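Local coordinates for putative methylase (PDB 3LDU), which probably methylates guanine bases of ribosomal RNA, combining a probably RNA-binding THUMP module with a Rossmann-type methyltransferase domain that here carries bound GTP, at residues Thr26-Glu31 and Asn53-Cys58; Ala116-Ala121 and Ile145-His150; Arg226-Glu231 and Asp243-Ala248. All blocks are in the same frame, centred on the assembly; numbering follows the deposited sequence.

Contact 1: residues Thr26-Glu31 and Asn53-Cys58; sequences TNLGYE and NMWLRC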
# COMPACT_ATOMS: atom_id res chain seq x y z
N THR A 26 2.93 -14.31 0.41
CA THR A 26 3.40 -15.64 0.78
C THR A 26 2.79 -16.04 2.12
O THR A 26 2.38 -17.19 2.30
CB THR A 26 4.95 -15.68 0.82
OG1 THR A 26 5.45 -15.37 -0.49
CG2 THR A 26 5.45 -17.05 1.22
N ASN A 27 2.71 -15.09 3.05
CA ASN A 27 2.15 -15.36 4.38
C ASN A 27 0.65 -15.68 4.33
O ASN A 27 0.12 -16.30 5.24
CB ASN A 27 2.44 -14.21 5.36
CG ASN A 27 3.79 -14.36 6.06
OD1 ASN A 27 4.52 -13.38 6.25
ND2 ASN A 27 4.12 -15.59 6.46
N LEU A 28 -0.03 -15.24 3.27
CA LEU A 28 -1.45 -15.60 3.07
C LEU A 28 -1.57 -17.00 2.49
O LEU A 28 -2.67 -17.54 2.38
CB LEU A 28 -2.15 -14.61 2.13
CG LEU A 28 -2.34 -13.18 2.63
CD1 LEU A 28 -3.12 -12.36 1.60
CD2 LEU A 28 -3.09 -13.21 3.94
N GLY A 29 -0.43 -17.59 2.12
CA GLY A 29 -0.41 -18.94 1.60
C GLY A 29 -0.45 -19.03 0.09
O GLY A 29 -0.64 -20.11 -0.47
N TYR A 30 -0.26 -17.90 -0.59
CA TYR A 30 -0.42 -17.89 -2.05
C TYR A 30 0.89 -17.97 -2.82
O TYR A 30 1.94 -17.52 -2.36
CB TYR A 30 -1.22 -16.67 -2.51
CG TYR A 30 -2.61 -16.62 -1.93
CD1 TYR A 30 -3.39 -17.76 -1.88
CD2 TYR A 30 -3.14 -15.43 -1.43
CE1 TYR A 30 -4.66 -17.73 -1.36
CE2 TYR A 30 -4.42 -15.39 -0.90
CZ TYR A 30 -5.17 -16.55 -0.87
OH TYR A 30 -6.45 -16.55 -0.36
N GLU A 31 0.79 -18.54 -4.02
CA GLU A 31 1.92 -18.73 -4.90
C GLU A 31 2.20 -17.48 -5.73
O GLU A 31 1.31 -16.98 -6.43
CB GLU A 31 1.65 -19.92 -5.83
CG GLU A 31 2.79 -20.23 -6.78
CD GLU A 31 2.41 -21.25 -7.84
OE1 GLU A 31 1.22 -21.63 -7.92
OE2 GLU A 31 3.31 -21.66 -8.61
N ASN A 53 -7.59 -8.21 -0.45
CA ASN A 53 -8.09 -6.89 -0.08
C ASN A 53 -8.12 -6.70 1.44
O ASN A 53 -7.81 -5.62 1.95
CB ASN A 53 -9.50 -6.67 -0.65
CG ASN A 53 -9.46 -6.30 -2.10
OD1 ASN A 53 -8.99 -5.22 -2.46
ND2 ASN A 53 -9.94 -7.19 -2.97
N MSE A 54 -8.47 -7.76 2.16
CA MSE A 54 -8.62 -7.65 3.61
C MSE A 54 -7.28 -7.46 4.32
O MSE A 54 -7.18 -6.68 5.29
CB MSE A 54 -9.28 -8.91 4.16
CG MSE A 54 -9.48 -8.92 5.68
SE MSE A 54 -10.62 -7.46 6.33
CE MSE A 54 -11.93 -7.43 4.97
N TRP A 55 -6.27 -8.18 3.84
CA TRP A 55 -5.05 -8.38 4.61
C TRP A 55 -3.79 -7.68 4.08
O TRP A 55 -2.88 -7.39 4.86
CB TRP A 55 -4.77 -9.89 4.77
CG TRP A 55 -5.64 -10.53 5.81
CD1 TRP A 55 -6.75 -11.31 5.59
CD2 TRP A 55 -5.52 -10.40 7.22
NE1 TRP A 55 -7.30 -11.69 6.80
CE2 TRP A 55 -6.56 -11.14 7.81
CE3 TRP A 55 -4.61 -9.73 8.06
CZ2 TRP A 55 -6.72 -11.23 9.20
CZ3 TRP A 55 -4.77 -9.81 9.42
CH2 TRP A 55 -5.82 -10.56 9.98
N LEU A 56 -3.72 -7.41 2.78
CA LEU A 56 -2.48 -6.84 2.26
C LEU A 56 -2.30 -5.36 2.65
O LEU A 56 -3.15 -4.52 2.33
CB LEU A 56 -2.42 -7.01 0.73
CG LEU A 56 -2.40 -8.46 0.26
CD1 LEU A 56 -2.42 -8.49 -1.28
CD2 LEU A 56 -1.18 -9.21 0.80
N ARG A 57 -1.19 -5.06 3.33
CA ARG A 57 -0.90 -3.70 3.79
C ARG A 57 -0.04 -2.90 2.83
O ARG A 57 -0.00 -1.68 2.90
CB ARG A 57 -0.21 -3.73 5.16
CG ARG A 57 -0.92 -4.58 6.18
CD ARG A 57 -0.25 -4.53 7.54
NE ARG A 57 -0.76 -5.58 8.42
CZ ARG A 57 -1.76 -5.41 9.28
NH1 ARG A 57 -2.36 -4.22 9.37
NH2 ARG A 57 -2.16 -6.42 10.03
N CYS A 58 0.66 -3.60 1.93
CA CYS A 58 1.58 -2.93 1.00
C CYS A 58 1.11 -2.88 -0.45
O CYS A 58 1.80 -2.35 -1.32
CB CYS A 58 2.97 -3.57 1.11
SG CYS A 58 3.71 -3.31 2.75
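The backbones of Thr-26-Glu-31 and Asn-53-Cys-58 come nearest at Leu-28 and Trp-55, whose CA atoms are 8.2 Å apart, so side chains alone span the gap. Beyond Leu-28 the chain turns with a Schellman motif: Gly-29 has positive phi (95°), and its N donates to Thr-26 O at 2.8 Å. In the other segment, Leu-56 is the residue that breaks from helical geometry. Leu-28 carries the contact, dividing its two methyls between neighbouring partners. CD2 rests 3.8 Å from Trp-55 CB, at the root of the side chain, and 4.1 Å from Trp-55 CG; it meets the indole obliquely, and the rest of that ring leads away. CD1 reaches Leu-56 CD2 at 3.8 Å. With CG of Leu-28 anti to its carbonyl carbon (chi1 -67°) and one methyl anti to CA (chi2 -177°), the fork opens toward both residues. Leu-28 O lies 4.1 Å above the ring plane of Tyr-30, over its centre, and accepts a hydrogen bond from Lys-51. Polar ties add to the apolar ones: the carboxylate of Glu-24, in helix 18-27, accepts the backbone N-H groups of Arg-57 and Cys-58. The contact thus joins the C-terminal regions of helices 18-27 and 48-55, the two helices of the beta-alpha-beta-beta-alpha-beta ferredoxin-like domain.

Contact 2: residues Ala116-Ala121 and Ile145-His150; sequences AIVKKA and IFVFIH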
# COMPACT_ATOMS: atom_id res chain seq x y z
N ALA A 116 -11.04 3.42 -25.40
CA ALA A 116 -12.21 3.38 -26.29
C ALA A 116 -12.28 2.07 -27.04
O ALA A 116 -13.36 1.50 -27.18
CB ALA A 116 -12.18 4.54 -27.28
N ILE A 117 -11.15 1.60 -27.55
CA ILE A 117 -11.12 0.37 -28.34
C ILE A 117 -11.47 -0.84 -27.47
O ILE A 117 -12.23 -1.72 -27.89
CB ILE A 117 -9.75 0.16 -29.04
CG1 ILE A 117 -9.58 1.16 -30.19
CG2 ILE A 117 -9.61 -1.28 -29.55
CD1 ILE A 117 -10.37 0.80 -31.45
N VAL A 118 -10.94 -0.88 -26.25
CA VAL A 118 -11.27 -1.96 -25.33
C VAL A 118 -12.77 -1.92 -24.98
O VAL A 118 -13.43 -2.96 -24.96
CB VAL A 118 -10.38 -1.93 -24.05
CG1 VAL A 118 -10.95 -2.81 -22.95
CG2 VAL A 118 -8.96 -2.39 -24.40
N LYS A 119 -13.30 -0.72 -24.72
CA LYS A 119 -14.74 -0.57 -24.49
C LYS A 119 -15.54 -1.18 -25.65
O LYS A 119 -16.43 -2.00 -25.45
CB LYS A 119 -15.11 0.90 -24.31
CG LYS A 119 -16.59 1.14 -24.02
CD LYS A 119 -17.00 0.57 -22.67
CE LYS A 119 -18.48 0.84 -22.37
NZ LYS A 119 -18.87 0.53 -20.96
N LYS A 120 -15.19 -0.79 -26.87
CA LYS A 120 -15.91 -1.28 -28.04
C LYS A 120 -15.84 -2.81 -28.14
O LYS A 120 -16.85 -3.46 -28.43
CB LYS A 120 -15.35 -0.63 -29.31
CG LYS A 120 -16.08 -1.00 -30.61
CD LYS A 120 -15.58 -0.10 -31.74
CE LYS A 120 -15.21 -0.88 -32.99
NZ LYS A 120 -14.16 -0.17 -33.79
N ALA A 121 -14.66 -3.37 -27.92
CA ALA A 121 -14.47 -4.82 -27.98
C ALA A 121 -15.33 -5.56 -26.97
O ALA A 121 -15.96 -6.58 -27.29
CB ALA A 121 -13.00 -5.18 -27.78
N ILE A 145 -12.67 -1.82 -15.48
CA ILE A 145 -11.68 -2.51 -16.30
C ILE A 145 -10.39 -1.69 -16.36
O ILE A 145 -10.43 -0.48 -16.61
CB ILE A 145 -12.23 -2.74 -17.72
CG1 ILE A 145 -13.62 -3.40 -17.67
CG2 ILE A 145 -11.26 -3.58 -18.55
CD1 ILE A 145 -13.65 -4.80 -17.06
N PHE A 146 -9.27 -2.35 -16.11
CA PHE A 146 -7.96 -1.70 -16.16
C PHE A 146 -7.12 -2.31 -17.28
O PHE A 146 -7.07 -3.54 -17.42
CB PHE A 146 -7.23 -1.87 -14.83
CG PHE A 146 -7.63 -0.86 -13.76
CD1 PHE A 146 -8.96 -0.68 -13.39
CD2 PHE A 146 -6.65 -0.12 -13.11
CE1 PHE A 146 -9.30 0.24 -12.40
CE2 PHE A 146 -6.99 0.80 -12.12
CZ PHE A 146 -8.31 0.97 -11.77
N VAL A 147 -6.45 -1.47 -18.07
CA VAL A 147 -5.61 -1.96 -19.16
C VAL A 147 -4.19 -1.45 -18.94
O VAL A 147 -4.00 -0.27 -18.66
CB VAL A 147 -6.10 -1.47 -20.54
CG1 VAL A 147 -5.27 -2.08 -21.67
CG2 VAL A 147 -7.57 -1.80 -20.74
N PHE A 148 -3.22 -2.35 -19.05
CA PHE A 148 -1.82 -2.00 -18.82
C PHE A 148 -1.01 -2.55 -19.99
O PHE A 148 -1.06 -3.74 -20.28
CB PHE A 148 -1.34 -2.63 -17.51
CG PHE A 148 0.10 -2.39 -17.19
CD1 PHE A 148 0.50 -1.20 -16.60
CD2 PHE A 148 1.06 -3.36 -17.46
CE1 PHE A 148 1.84 -0.98 -16.30
CE2 PHE A 148 2.40 -3.14 -17.16
CZ PHE A 148 2.78 -1.95 -16.58
N ILE A 149 -0.29 -1.67 -20.69
CA ILE A 149 0.53 -2.10 -21.83
C ILE A 149 1.99 -1.76 -21.57
O ILE A 149 2.34 -0.63 -21.26
CB ILE A 149 0.06 -1.46 -23.15
CG1 ILE A 149 -1.48 -1.53 -23.26
CG2 ILE A 149 0.71 -2.16 -24.35
CD1 ILE A 149 -2.05 -0.97 -24.57
N HIS A 150 2.85 -2.78 -21.68
CA HIS A 150 4.27 -2.57 -21.44
C HIS A 150 5.03 -3.32 -22.52
O HIS A 150 4.85 -4.52 -22.69
CB HIS A 150 4.65 -3.08 -20.05
CG HIS A 150 6.11 -2.94 -19.75
ND1 HIS A 150 6.68 -1.75 -19.35
CD2 HIS A 150 7.12 -3.82 -19.83
CE1 HIS A 150 7.97 -1.92 -19.17
NE2 HIS A 150 8.27 -3.17 -19.45
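This is a buried helix-on-sheet contact inside the THUMP domain, where helix 111-129 packs over strand 145-150. The helix belongs to a beta-alpha-beta crossover: it follows strand 98-104 and leads to strand 145-150, and these two strands lie parallel and adjacent, bonded through their backbones, as between Val-147 and Lys-100. Residues 116-121 and 145-150 share no hydrogen bond; they are held apart by side chains, with Val-118 CA 8.4 Å from Val-147 CA. Within 116-121, Val-118 does the touching, and it meets Ile-145 and Val-147, which stand two apart on the strand and both direct their CB atoms at the helix. Phe-146 and Phe-148, on the alternate positions, turn elsewhere: the first packs edge-to-face with His-63 and the second makes a cation-pi contact with Arg-39. The neighbours of Val-118 serve other surfaces, Ile-117 and Ala-121 touching helix 74-82 and Lys-119 forming a salt bridge with Glu-138. Both valines place CG1 anti to the backbone N (chi1 165° in Val-118, -176° in Val-147), and the two side chains run past each other in opposite senses. Val-147 thereby presents a single methyl, CG2, to both branches of Val-118, 4.0 Å from CG2 and 4.2 Å from CG1, while Val-118 CG1 makes a looser approach to Ile-145 CG2 at 4.5 Å.

Contact 3: residues Arg226-Glu231 and Asp243-Ala248; sequences REFISE and DVRKDA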
# COMPACT_ATOMS: atom_id res chain seq x y z
N ARG A 226 -13.26 -0.87 6.05
CA ARG A 226 -13.63 -0.25 4.79
C ARG A 226 -14.33 -1.24 3.86
O ARG A 226 -14.40 -2.44 4.16
CB ARG A 226 -12.43 0.37 4.08
CG ARG A 226 -11.29 -0.60 3.81
CD ARG A 226 -10.43 -0.06 2.67
NE ARG A 226 -11.14 -0.14 1.40
CZ ARG A 226 -10.72 0.40 0.26
NH1 ARG A 226 -9.59 1.08 0.22
NH2 ARG A 226 -11.44 0.27 -0.85
N GLU A 227 -14.85 -0.74 2.75
CA GLU A 227 -15.50 -1.63 1.80
C GLU A 227 -14.76 -1.70 0.45
O GLU A 227 -13.89 -0.89 0.16
CB GLU A 227 -16.98 -1.31 1.64
CG GLU A 227 -17.31 0.06 1.14
CD GLU A 227 -18.80 0.34 1.25
OE1 GLU A 227 -19.54 0.15 0.26
OE2 GLU A 227 -19.24 0.74 2.35
N PHE A 228 -15.11 -2.71 -0.33
CA PHE A 228 -14.42 -2.97 -1.59
C PHE A 228 -15.44 -3.15 -2.68
O PHE A 228 -16.52 -3.71 -2.45
CB PHE A 228 -13.56 -4.23 -1.44
CG PHE A 228 -12.56 -4.12 -0.34
CD1 PHE A 228 -11.34 -3.52 -0.57
CD2 PHE A 228 -12.86 -4.57 0.93
CE1 PHE A 228 -10.41 -3.40 0.45
CE2 PHE A 228 -11.94 -4.46 1.95
CZ PHE A 228 -10.71 -3.86 1.71
N ILE A 229 -15.12 -2.66 -3.88
CA ILE A 229 -16.08 -2.70 -4.98
C ILE A 229 -16.56 -4.12 -5.29
O ILE A 229 -17.73 -4.31 -5.63
CB ILE A 229 -15.51 -2.02 -6.25
CG1 ILE A 229 -16.62 -1.69 -7.25
CG2 ILE A 229 -14.43 -2.90 -6.90
CD1 ILE A 229 -17.69 -0.78 -6.69
N SER A 230 -15.69 -5.13 -5.16
CA SER A 230 -16.06 -6.51 -5.52
C SER A 230 -17.02 -7.18 -4.53
O SER A 230 -17.54 -8.28 -4.79
CB SER A 230 -14.81 -7.39 -5.67
OG SER A 230 -14.00 -7.32 -4.49
N GLU A 231 -17.25 -6.53 -3.39
CA GLU A 231 -18.23 -7.05 -2.44
C GLU A 231 -19.64 -7.01 -3.02
O GLU A 231 -20.53 -7.73 -2.55
CB GLU A 231 -18.18 -6.29 -1.12
CG GLU A 231 -16.91 -6.55 -0.32
CD GLU A 231 -16.95 -5.87 1.02
OE1 GLU A 231 -16.61 -4.67 1.09
OE2 GLU A 231 -17.35 -6.53 2.01
N ASP A 243 -17.29 -14.46 5.40
CA ASP A 243 -16.47 -15.29 6.27
C ASP A 243 -15.08 -14.69 6.47
O ASP A 243 -14.51 -14.76 7.56
CB ASP A 243 -16.35 -16.71 5.70
CG ASP A 243 -17.65 -17.49 5.82
OD1 ASP A 243 -18.56 -17.01 6.52
OD2 ASP A 243 -17.75 -18.58 5.22
N VAL A 244 -14.54 -14.08 5.41
CA VAL A 244 -13.23 -13.44 5.50
C VAL A 244 -13.23 -12.24 6.45
O VAL A 244 -12.30 -12.06 7.24
CB VAL A 244 -12.69 -13.04 4.11
CG1 VAL A 244 -11.50 -12.08 4.24
CG2 VAL A 244 -12.29 -14.29 3.33
N ARG A 245 -14.27 -11.41 6.39
CA ARG A 245 -14.39 -10.31 7.35
C ARG A 245 -14.55 -10.77 8.79
O ARG A 245 -13.94 -10.22 9.70
CB ARG A 245 -15.57 -9.39 7.02
CG ARG A 245 -15.28 -8.42 5.92
CD ARG A 245 -16.18 -7.21 6.02
NE ARG A 245 -16.03 -6.40 4.82
CZ ARG A 245 -15.25 -5.33 4.72
NH1 ARG A 245 -14.55 -4.90 5.77
NH2 ARG A 245 -15.19 -4.68 3.57
N LYS A 246 -15.43 -11.76 9.00
CA LYS A 246 -15.64 -12.28 10.35
C LYS A 246 -14.35 -12.90 10.89
O LYS A 246 -14.01 -12.75 12.06
CB LYS A 246 -16.76 -13.32 10.36
CG LYS A 246 -17.31 -13.60 11.75
CD LYS A 246 -18.07 -12.40 12.31
CE LYS A 246 -19.38 -12.17 11.55
NZ LYS A 246 -20.21 -11.09 12.14
N ASP A 247 -13.64 -13.63 10.02
CA ASP A 247 -12.37 -14.25 10.37
C ASP A 247 -11.39 -13.17 10.79
O ASP A 247 -10.69 -13.32 11.80
CB ASP A 247 -11.82 -15.01 9.16
CG ASP A 247 -10.46 -15.65 9.44
OD1 ASP A 247 -10.34 -16.40 10.42
OD2 ASP A 247 -9.53 -15.39 8.65
N ALA A 248 -11.34 -12.07 10.04
CA ALA A 248 -10.40 -10.99 10.36
C ALA A 248 -10.73 -10.36 11.71
O ALA A 248 -9.83 -10.07 12.50
CB ALA A 248 -10.36 -9.94 9.26
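An irregular segment that ends in a 3-10 turn, Arg-226-Glu-231, faces the helical residues Asp-243-Ala-248 at a distance: the nearest CA atoms, those of Glu-227 and Arg-245, are 10.4 Å apart. Arg-245 bridges the space. Its CG is anti to the carbonyl carbon (chi1 -80°) and the chain runs extended from there to NE, carrying the guanidinium to Glu-231. The salt bridge is side-on, with two nitrogens gripping two oxygens: NE donates to Glu-231 OE2 at 3.1 Å and NH2 to Glu-231 OE1 at 2.9 Å. Both oxygens lie near the guanidinium plane, but the carboxylate is tilted 33° against it; OE2 is met on its syn side, somewhat out of plane, and OE1 from above the carboxylate. OE1 has a second donor, since the backbone N of Phe-228 binds its anti lone pair at 2.8 Å. Phe-228 O in turn accepts Glu-231 N at 3.1 Å, so backbone and side chain of Glu-231 both bond to Phe-228, which helps to orient the carboxylate. The segments are part of the methyltransferase domain, of Rossmann-like fold, yet they abut helix 48-55 of the ferredoxin-like domain, where the two domains meet: Phe-228 touches Asn-53, and Arg-245 touches Met-54. Arg-226 O also lies at the guanidinium edge. Its bond from Arg-245 NH1 is weak, and the modelled separation of 2.4 Å from Arg-245 NH2 is doubtfully short. Phe-228 CD2 comes obliquely to within 3.5 Å of Arg-245 NH2, the ring and guanidinium planes being 29° apart. Arg-226 turns its own guanidinium back on the chain, where NE and NH2 share Glu-227 O, NH2 at 2.9 Å; NH1 donates to the backbone carbonyls of Asp-163 and Lys-167.

The three contacts follow one another along the chain: contact 1 belongs to the ferredoxin-like domain, contact 2 to the THUMP domain and contact 3 to the methyltransferase domain. Contacts 1 and 3 touch, with centres about 14 Å apart: Met-54 CG packs 3.8 Å from Ala-248 CB, and Trp-55 CZ2 lies 3.9 Å from Ala-248 CB, so helix 48-55 sits against helix 238-251. Contact 2 stands apart, its nearest atoms about 11 Å from contact 1 and about 8 Å from contact 3, although strand 145-150 belongs to the same seven-stranded sheet as the ferredoxin-like strands. All three are remote from the GTP pocket, lined by residues such as Asp-264 and Gly-291.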